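PDB 4EIU: uncharacterized hypothetical protein from Bacteroides uniformis, which is of unknown function but carries a DUF3823 N-terminal domain of the transthyretin clan, probably a beta sandwich. Local coordinates for residues E110-L115 with R146-P151; N72-G77 with P81-N86. All blocks are in the same frame, centred on the assembly; numbering follows the deposited sequence.

Interaction 1 of 2, residues E110-L115 with R146-P151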
ATOM      1  N   GLU A 110     -10.812  -7.402   3.744  1.00 42.09           N
ATOM      2  CA  GLU A 110      -9.797  -7.821   4.693  1.00 44.58           C
ATOM      3  C   GLU A 110      -8.684  -8.422   3.888  1.00 41.01           C
ATOM      4  O   GLU A 110      -8.919  -9.389   3.168  1.00 43.53           O
ATOM      5  CB  GLU A 110     -10.358  -8.865   5.651  1.00 45.48           C
ATOM      6  CG  GLU A 110     -11.373  -8.264   6.577  1.00 50.57           C
ATOM      7  CD  GLU A 110     -11.841  -9.300   7.563  1.00 62.77           C
ATOM      8  OE1 GLU A 110     -12.758 -10.029   7.209  1.00 69.31           O
ATOM      9  OE2 GLU A 110     -11.260  -9.415   8.644  1.00 62.88           O
ATOM     10  N   VAL A 111      -7.472  -7.892   4.046  1.00 39.08           N
ATOM     11  CA  VAL A 111      -6.317  -8.263   3.226  1.00 34.23           C
ATOM     12  C   VAL A 111      -5.161  -8.622   4.163  1.00 35.46           C
ATOM     13  O   VAL A 111      -5.277  -8.545   5.389  1.00 38.01           O
ATOM     14  CB  VAL A 111      -5.944  -7.142   2.238  1.00 36.01           C
ATOM     15  CG1 VAL A 111      -7.156  -6.764   1.364  1.00 37.43           C
ATOM     16  CG2 VAL A 111      -5.430  -5.924   2.984  1.00 33.70           C
ATOM     17  N   GLN A 112      -4.081  -9.069   3.565  1.00 34.63           N
ATOM     18  CA  GLN A 112      -2.877  -9.524   4.292  1.00 36.95           C
ATOM     19  C   GLN A 112      -1.717  -8.668   3.750  1.00 37.67           C
ATOM     20  O   GLN A 112      -1.087  -9.030   2.766  1.00 35.69           O
ATOM     21  CB  GLN A 112      -2.677 -11.001   4.036  1.00 37.19           C
ATOM     22  CG  GLN A 112      -3.669 -11.809   4.874  1.00 40.37           C
ATOM     23  CD  GLN A 112      -3.729 -13.287   4.551  1.00 43.06           C
ATOM     24  OE1 GLN A 112      -3.875 -13.698   3.377  1.00 41.33           O
ATOM     25  NE2 GLN A 112      -3.628 -14.109   5.595  1.00 40.10           N
ATOM     26  N   PRO A 113      -1.454  -7.517   4.408  1.00 39.30           N
ATOM     27  CA  PRO A 113      -0.416  -6.632   3.908  1.00 37.92           C
ATOM     28  C   PRO A 113       0.941  -7.323   4.027  1.00 39.38           C
ATOM     29  O   PRO A 113       1.143  -8.086   4.923  1.00 37.50           O
ATOM     30  CB  PRO A 113      -0.464  -5.431   4.862  1.00 39.88           C
ATOM     31  CG  PRO A 113      -1.097  -5.946   6.107  1.00 44.52           C
ATOM     32  CD  PRO A 113      -1.988  -7.089   5.710  1.00 38.55           C
ATOM     33  N   PHE A 114       1.863  -6.999   3.129  1.00 38.83           N
ATOM     34  CA  PHE A 114       3.154  -7.641   3.154  1.00 38.13           C
ATOM     35  C   PHE A 114       3.961  -7.247   4.397  1.00 43.00           C
ATOM     36  O   PHE A 114       4.639  -8.079   4.989  1.00 41.37           O
ATOM     37  CB  PHE A 114       3.967  -7.242   1.926  1.00 39.64           C
ATOM     38  CG  PHE A 114       3.330  -7.574   0.616  1.00 39.88           C
ATOM     39  CD1 PHE A 114       2.690  -8.778   0.425  1.00 35.25           C
ATOM     40  CD2 PHE A 114       3.413  -6.700  -0.446  1.00 34.75           C
ATOM     41  CE1 PHE A 114       2.127  -9.097  -0.800  1.00 36.93           C
ATOM     42  CE2 PHE A 114       2.846  -7.013  -1.672  1.00 36.21           C
ATOM     43  CZ  PHE A 114       2.231  -8.237  -1.855  1.00 35.43           C
ATOM     44  N   LEU A 115       3.889  -5.971   4.757  1.00 40.52           N
ATOM     45  CA  LEU A 115       4.694  -5.344   5.835  1.00 43.60           C
ATOM     46  C   LEU A 115       3.857  -4.375   6.659  1.00 43.62           C
ATOM     47  O   LEU A 115       2.917  -3.762   6.152  1.00 43.55           O
ATOM     48  CB  LEU A 115       5.883  -4.578   5.232  1.00 44.93           C
ATOM     49  CG  LEU A 115       6.899  -5.355   4.357  1.00 43.21           C
ATOM     50  CD1 LEU A 115       7.947  -4.425   3.708  1.00 45.98           C
ATOM     51  CD2 LEU A 115       7.639  -6.432   5.175  1.00 42.19           C
ATOM     52  N   ARG A 146       3.915 -17.769   1.256  1.00 38.99           N
ATOM     53  CA  ARG A 146       4.244 -18.879   0.379  1.00 42.72           C
ATOM     54  C   ARG A 146       3.055 -19.802   0.050  1.00 41.05           C
ATOM     55  O   ARG A 146       2.881 -20.214  -1.089  1.00 40.22           O
ATOM     56  CB  ARG A 146       5.372 -19.726   0.968  1.00 43.54           C
ATOM     57  CG  ARG A 146       5.816 -20.798  -0.011  1.00 49.02           C
ATOM     58  CD  ARG A 146       7.187 -21.354   0.352  1.00 55.25           C
ATOM     59  NE  ARG A 146       7.104 -22.004   1.649  1.00 57.08           N
ATOM     60  CZ  ARG A 146       8.057 -22.763   2.172  1.00 72.18           C
ATOM     61  NH1 ARG A 146       9.176 -22.990   1.497  1.00 73.88           N
ATOM     62  NH2 ARG A 146       7.870 -23.327   3.358  1.00 81.34           N
ATOM     63  N   GLU A 147       2.269 -20.173   1.060  1.00 44.29           N
ATOM     64  CA  GLU A 147       1.104 -21.046   0.821  1.00 41.54           C
ATOM     65  C   GLU A 147       0.174 -20.463  -0.269  1.00 42.19           C
ATOM     66  O   GLU A 147      -0.334 -21.199  -1.105  1.00 40.06           O
ATOM     67  CB  GLU A 147       0.296 -21.237   2.124  1.00 52.19           C
ATOM     68  CG  GLU A 147      -1.133 -21.745   1.903  1.00 60.54           C
ATOM     69  CD  GLU A 147      -2.131 -21.481   3.052  1.00 83.40           C
ATOM     70  OE1 GLU A 147      -2.007 -20.522   3.844  1.00 66.37           O
ATOM     71  OE2 GLU A 147      -3.112 -22.243   3.140  1.00 76.92           O
ATOM     72  N   LYS A 148      -0.049 -19.151  -0.270  1.00 39.81           N
ATOM     73  CA  LYS A 148      -0.995 -18.575  -1.215  1.00 40.56           C
ATOM     74  C   LYS A 148      -0.340 -18.233  -2.580  1.00 40.37           C
ATOM     75  O   LYS A 148      -0.994 -18.275  -3.610  1.00 38.40           O
ATOM     76  CB  LYS A 148      -1.696 -17.360  -0.612  1.00 41.32           C
ATOM     77  CG  LYS A 148      -2.558 -17.762   0.604  1.00 46.66           C
ATOM     78  CD  LYS A 148      -3.437 -16.639   1.108  1.00 42.06           C
ATOM     79  CE  LYS A 148      -4.463 -17.146   2.158  1.00 42.99           C
ATOM     80  NZ  LYS A 148      -5.336 -16.027   2.616  1.00 44.14           N
ATOM     81  N   ILE A 149       0.944 -17.901  -2.578  1.00 38.54           N
ATOM     82  CA  ILE A 149       1.617 -17.427  -3.806  1.00 37.09           C
ATOM     83  C   ILE A 149       2.391 -18.508  -4.571  1.00 36.17           C
ATOM     84  O   ILE A 149       2.352 -18.515  -5.801  1.00 38.25           O
ATOM     85  CB  ILE A 149       2.460 -16.164  -3.473  1.00 38.56           C
ATOM     86  CG1 ILE A 149       1.458 -15.011  -3.199  1.00 39.92           C
ATOM     87  CG2 ILE A 149       3.399 -15.769  -4.623  1.00 35.39           C
ATOM     88  CD1 ILE A 149       2.055 -13.839  -2.451  1.00 38.95           C
ATOM     89  N   GLN A 150       3.095 -19.403  -3.856  1.00 40.12           N
ATOM     90  CA  GLN A 150       3.816 -20.524  -4.526  1.00 43.09           C
ATOM     91  C   GLN A 150       2.954 -21.272  -5.556  1.00 43.09           C
ATOM     92  O   GLN A 150       3.452 -21.518  -6.664  1.00 42.50           O
ATOM     93  CB  GLN A 150       4.477 -21.454  -3.527  1.00 43.46           C
ATOM     94  CG  GLN A 150       5.409 -22.548  -4.067  1.00 56.61           C
ATOM     95  CD  GLN A 150       6.184 -23.278  -2.953  1.00 65.82           C
ATOM     96  OE1 GLN A 150       5.743 -23.300  -1.796  1.00 70.03           O
ATOM     97  NE2 GLN A 150       7.335 -23.900  -3.295  1.00 72.77           N
ATOM     98  N   PRO A 151       1.638 -21.520  -5.261  1.00 46.43           N
ATOM     99  CA  PRO A 151       0.848 -22.295  -6.273  1.00 48.49           C
ATOM    100  C   PRO A 151       0.645 -21.590  -7.594  1.00 43.05           C
ATOM    101  O   PRO A 151       0.296 -22.220  -8.574  1.00 44.33           O
ATOM    102  CB  PRO A 151      -0.507 -22.550  -5.565  1.00 47.78           C
ATOM    103  CG  PRO A 151      -0.161 -22.554  -4.099  1.00 51.47           C
ATOM    104  CD  PRO A 151       0.934 -21.485  -3.950  1.00 46.43           C
TER
HETATM  105  O   HOH W   1      -4.372 -16.909   5.726  1.00 50.94           O
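The loop between strands 104-111 and 115-126 meets the short helix 142-149 through one pair of long polar side chains, Gln112 and Lys148. This is a worked example of how two backbones can be tied across a wide gap: the nearest alpha carbons, CA of Gln112 and CA of Lys148, are 10.8 Å apart. Both side chains head for the opposite segment and run extended beyond CG, and they approach each other at about a right angle. At the junction NZ of Lys148 donates a hydrogen bond to OE1 of Gln112, 2.9 Å away. The ammonium arrives at a C=O...N angle of 125° and stands 28° out of the plane of the amide. In Lys148 CG lies anti to the carbonyl carbon (chi1 -64°), and the straight chain beyond it carries NZ across to the amide. The other half of the Gln112 amide is used as well: NE2 gives a hydrogen bond to water 1 at 2.9 Å, and the same water accepts a weak one from NZ of Lys148 at 3.4 Å. Amide, ammonium and water thus close a small polar ring, which probably steadies the rotation of the amide. The loop itself is held by backbone bonds between Gln112 and Ile80 and between Phe114 and Gly139. What results is a direct lysine-glutamine hydrogen bond, supplemented by a water, joining an inter-strand loop to a lone surface helix.

Interaction 2 of 2, residues N72-G77 with P81-N86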
ATOM      1  N   ASN A  72     -18.564  -6.618  -9.901  1.00 44.88           N
ATOM      2  CA  ASN A  72     -17.383  -7.168  -9.272  1.00 44.45           C
ATOM      3  C   ASN A  72     -16.492  -5.998  -8.818  1.00 41.88           C
ATOM      4  O   ASN A  72     -16.234  -5.061  -9.591  1.00 44.60           O
ATOM      5  CB  ASN A  72     -16.629  -8.046 -10.286  1.00 43.91           C
ATOM      6  CG  ASN A  72     -15.380  -8.672  -9.709  1.00 44.69           C
ATOM      7  OD1 ASN A  72     -14.262  -8.194  -9.973  1.00 41.88           O
ATOM      8  ND2 ASN A  72     -15.550  -9.744  -8.932  1.00 44.71           N
ATOM      9  N   VAL A  73     -16.015  -6.080  -7.586  1.00 38.85           N
ATOM     10  CA  VAL A  73     -15.173  -5.079  -6.991  1.00 40.86           C
ATOM     11  C   VAL A  73     -13.869  -5.783  -6.642  1.00 40.49           C
ATOM     12  O   VAL A  73     -13.839  -6.672  -5.805  1.00 40.55           O
ATOM     13  CB  VAL A  73     -15.831  -4.438  -5.739  1.00 39.71           C
ATOM     14  CG1 VAL A  73     -14.917  -3.345  -5.146  1.00 38.06           C
ATOM     15  CG2 VAL A  73     -17.241  -3.872  -6.102  1.00 40.72           C
ATOM     16  N   ARG A  74     -12.809  -5.402  -7.321  1.00 37.32           N
ATOM     17  CA  ARG A  74     -11.490  -5.979  -7.161  1.00 37.30           C
ATOM     18  C   ARG A  74     -10.509  -4.923  -6.661  1.00 40.19           C
ATOM     19  O   ARG A  74     -10.457  -3.848  -7.239  1.00 38.87           O
ATOM     20  CB  ARG A  74     -11.011  -6.472  -8.539  1.00 39.19           C
ATOM     21  CG  ARG A  74      -9.562  -6.927  -8.509  1.00 38.32           C
ATOM     22  CD  ARG A  74      -9.060  -7.442  -9.853  1.00 38.65           C
ATOM     23  NE  ARG A  74      -7.607  -7.606  -9.728  1.00 39.27           N
ATOM     24  CZ  ARG A  74      -6.871  -8.461 -10.431  1.00 41.42           C
ATOM     25  NH1 ARG A  74      -7.427  -9.287 -11.338  1.00 43.60           N
ATOM     26  NH2 ARG A  74      -5.574  -8.506 -10.206  1.00 40.29           N
ATOM     27  N   ILE A  75      -9.690  -5.229  -5.643  1.00 36.28           N
ATOM     28  CA  ILE A  75      -8.644  -4.321  -5.212  1.00 35.55           C
ATOM     29  C   ILE A  75      -7.265  -5.016  -5.333  1.00 38.28           C
ATOM     30  O   ILE A  75      -7.183  -6.239  -5.257  1.00 35.02           O
ATOM     31  CB  ILE A  75      -8.883  -3.763  -3.798  1.00 36.03           C
ATOM     32  CG1 ILE A  75      -8.812  -4.875  -2.713  1.00 37.73           C
ATOM     33  CG2 ILE A  75     -10.258  -2.999  -3.780  1.00 33.60           C
ATOM     34  CD1 ILE A  75      -8.771  -4.409  -1.240  1.00 34.69           C
ATOM     35  N   ASP A  76      -6.243  -4.235  -5.629  1.00 34.47           N
ATOM     36  CA  ASP A  76      -4.845  -4.685  -5.663  1.00 34.46           C
ATOM     37  C   ASP A  76      -4.004  -3.650  -4.894  1.00 36.16           C
ATOM     38  O   ASP A  76      -4.308  -2.432  -4.912  1.00 34.78           O
ATOM     39  CB  ASP A  76      -4.380  -4.715  -7.112  1.00 35.33           C
ATOM     40  CG  ASP A  76      -5.059  -5.800  -7.928  1.00 39.70           C
ATOM     41  OD1 ASP A  76      -4.538  -6.927  -8.016  1.00 38.49           O
ATOM     42  OD2 ASP A  76      -6.096  -5.511  -8.547  1.00 36.96           O
ATOM     43  N   GLY A  77      -2.940  -4.099  -4.242  1.00 33.20           N
ATOM     44  CA  GLY A  77      -2.214  -3.211  -3.383  1.00 33.25           C
ATOM     45  C   GLY A  77      -1.010  -3.890  -2.793  1.00 34.53           C
ATOM     46  O   GLY A  77      -0.598  -4.919  -3.333  1.00 33.57           O
ATOM     47  N   PRO A  81      -2.093 -10.913  -3.289  1.00 31.17           N
ATOM     48  CA  PRO A  81      -3.195 -10.807  -4.284  1.00 35.76           C
ATOM     49  C   PRO A  81      -4.427 -11.619  -3.930  1.00 33.25           C
ATOM     50  O   PRO A  81      -4.307 -12.811  -3.535  1.00 34.22           O
ATOM     51  CB  PRO A  81      -2.566 -11.349  -5.555  1.00 38.23           C
ATOM     52  CG  PRO A  81      -1.095 -11.101  -5.372  1.00 38.17           C
ATOM     53  CD  PRO A  81      -0.821 -11.287  -3.913  1.00 36.79           C
ATOM     54  N   LEU A  82      -5.593 -10.980  -4.067  1.00 34.85           N
ATOM     55  CA  LEU A  82      -6.882 -11.587  -3.813  1.00 39.07           C
ATOM     56  C   LEU A  82      -7.363 -12.392  -5.007  1.00 39.85           C
ATOM     57  O   LEU A  82      -8.157 -13.303  -4.850  1.00 37.07           O
ATOM     58  CB  LEU A  82      -7.923 -10.461  -3.506  1.00 36.63           C
ATOM     59  CG  LEU A  82      -7.613  -9.657  -2.226  1.00 40.29           C
ATOM     60  CD1 LEU A  82      -8.688  -8.553  -2.085  1.00 38.58           C
ATOM     61  CD2 LEU A  82      -7.529 -10.555  -0.978  1.00 39.13           C
ATOM     62  N   VAL A  83      -6.928 -12.016  -6.213  1.00 35.55           N
ATOM     63  CA  VAL A  83      -7.280 -12.728  -7.406  1.00 37.43           C
ATOM     64  C   VAL A  83      -6.010 -13.391  -7.909  1.00 41.27           C
ATOM     65  O   VAL A  83      -5.083 -12.708  -8.339  1.00 41.03           O
ATOM     66  CB  VAL A  83      -7.916 -11.812  -8.472  1.00 37.27           C
ATOM     67  CG1 VAL A  83      -8.361 -12.624  -9.720  1.00 37.96           C
ATOM     68  CG2 VAL A  83      -9.112 -11.065  -7.864  1.00 37.05           C
ATOM     69  N   ARG A  84      -5.974 -14.717  -7.858  1.00 36.42           N
ATOM     70  CA  ARG A  84      -4.740 -15.454  -8.102  1.00 32.96           C
ATOM     71  C   ARG A  84      -4.887 -16.444  -9.231  1.00 40.75           C
ATOM     72  O   ARG A  84      -5.690 -17.384  -9.132  1.00 40.31           O
ATOM     73  CB  ARG A  84      -4.258 -16.173  -6.850  1.00 36.83           C
ATOM     74  CG  ARG A  84      -4.013 -15.215  -5.705  1.00 37.38           C
ATOM     75  CD  ARG A  84      -3.347 -15.857  -4.552  1.00 37.65           C
ATOM     76  NE  ARG A  84      -4.171 -16.754  -3.768  1.00 37.54           N
ATOM     77  CZ  ARG A  84      -4.919 -16.419  -2.724  1.00 43.79           C
ATOM     78  NH1 ARG A  84      -5.089 -15.156  -2.350  1.00 38.69           N
ATOM     79  NH2 ARG A  84      -5.529 -17.372  -2.045  1.00 42.08           N
ATOM     80  N   GLU A  85      -4.104 -16.226 -10.298  1.00 40.94           N
ATOM     81  CA  GLU A  85      -3.971 -17.166 -11.395  1.00 43.06           C
ATOM     82  C   GLU A  85      -2.530 -17.632 -11.556  1.00 45.72           C
ATOM     83  O   GLU A  85      -1.565 -16.955 -11.161  1.00 42.04           O
ATOM     84  CB  GLU A  85      -4.490 -16.591 -12.700  1.00 46.52           C
ATOM     85  CG  GLU A  85      -3.640 -15.440 -13.183  1.00 47.17           C
ATOM     86  CD  GLU A  85      -4.057 -14.843 -14.495  1.00 59.01           C
ATOM     87  OE1 GLU A  85      -5.216 -14.983 -14.976  1.00 48.97           O
ATOM     88  OE2 GLU A  85      -3.188 -14.121 -15.021  1.00 52.93           O
ATOM     89  N   ASN A  86      -2.386 -18.803 -12.145  1.00 38.05           N
ATOM     90  CA  ASN A  86      -1.077 -19.423 -12.272  1.00 38.67           C
ATOM     91  C   ASN A  86      -0.411 -18.912 -13.572  1.00 39.50           C
ATOM     92  O   ASN A  86      -1.033 -18.182 -14.333  1.00 41.01           O
ATOM     93  CB  ASN A  86      -1.113 -20.929 -12.148  1.00 40.89           C
ATOM     94  CG  ASN A  86      -1.754 -21.640 -13.326  1.00 41.29           C
ATOM     95  OD1 ASN A  86      -1.915 -21.095 -14.402  1.00 43.97           O
ATOM     96  ND2 ASN A  86      -2.139 -22.886 -13.109  1.00 40.70           N
TER
HETATM   97  O   HOH W   2      -5.234  -8.122  -4.831  1.00 41.62           O
HETATM   98  O   HOH W   3      -5.274  -9.879  -7.128  1.00 42.87           O
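Val83, Arg74 and Leu82 bury the most surface here, and with Ile75 they form two neighbouring contacts, one over a flat cation and one purely apolar. Strands 69-76 and 83-85 share an antiparallel sheet but are separated in it by strand 91-101, and side chains and waters make the contact, with no direct hydrogen bond between the segments. Val83 sets its CB 3.8 Å above the Arg74 guanidinium plane, displaced toward the rim, while CG1 comes 3.8 Å from NH1 of Arg74. The two side chains cross at about a right angle. Arg74 has CG anti to the backbone N (chi1 172°) and stays extended as far as NE, which carries its head across to Val83. Asp76 holds that head side-on, from the edge. Its OD2 takes NE of Arg74 at 2.8 Å and its OD1 takes NH2 at 2.9 Å, each through a syn lone pair; the second bond is nearly straight, at 171°. Alongside, CD1 of Leu82 packs on CG1 of Ile75 at 3.7 Å, and Phe109 of strand 104-111 touches both residues. Water 2 accepts from N of Leu82 and probably donates to O of Ile75; water 3 accepts from N of Val83 and probably donates to the Asp76 carboxylate. Arg35 forms a second salt bridge to Asp76. With two arginines beside it, Asp76 is probably stabilised as a carboxylate, and its double grip would limit rotation of the guanidinium that Val83 covers.

From the N terminus, interaction 2 comes first: strand 69-76 runs into a short loop, with three residues between the two segments, that leads to edge strand 83-85, separated from 69-76 in the sheet by strand 91-101. Interaction 1 opens at the end of strand 104-111, so the two lie in series, neither nested nor crossed. It closes a longer excursion, through strands 115-126 and 129-138 to helix 142-149. The centres of interactions 1 and 2 are about 11 Å apart, and the two touch directly. Val111 packs on Ile75, joining the mixed sheet of strand 104-111 to the antiparallel sheet of 69-76, while Lys148 meets Arg84 and Ile149 meets Pro81, bringing the helix against the 81-86 segment.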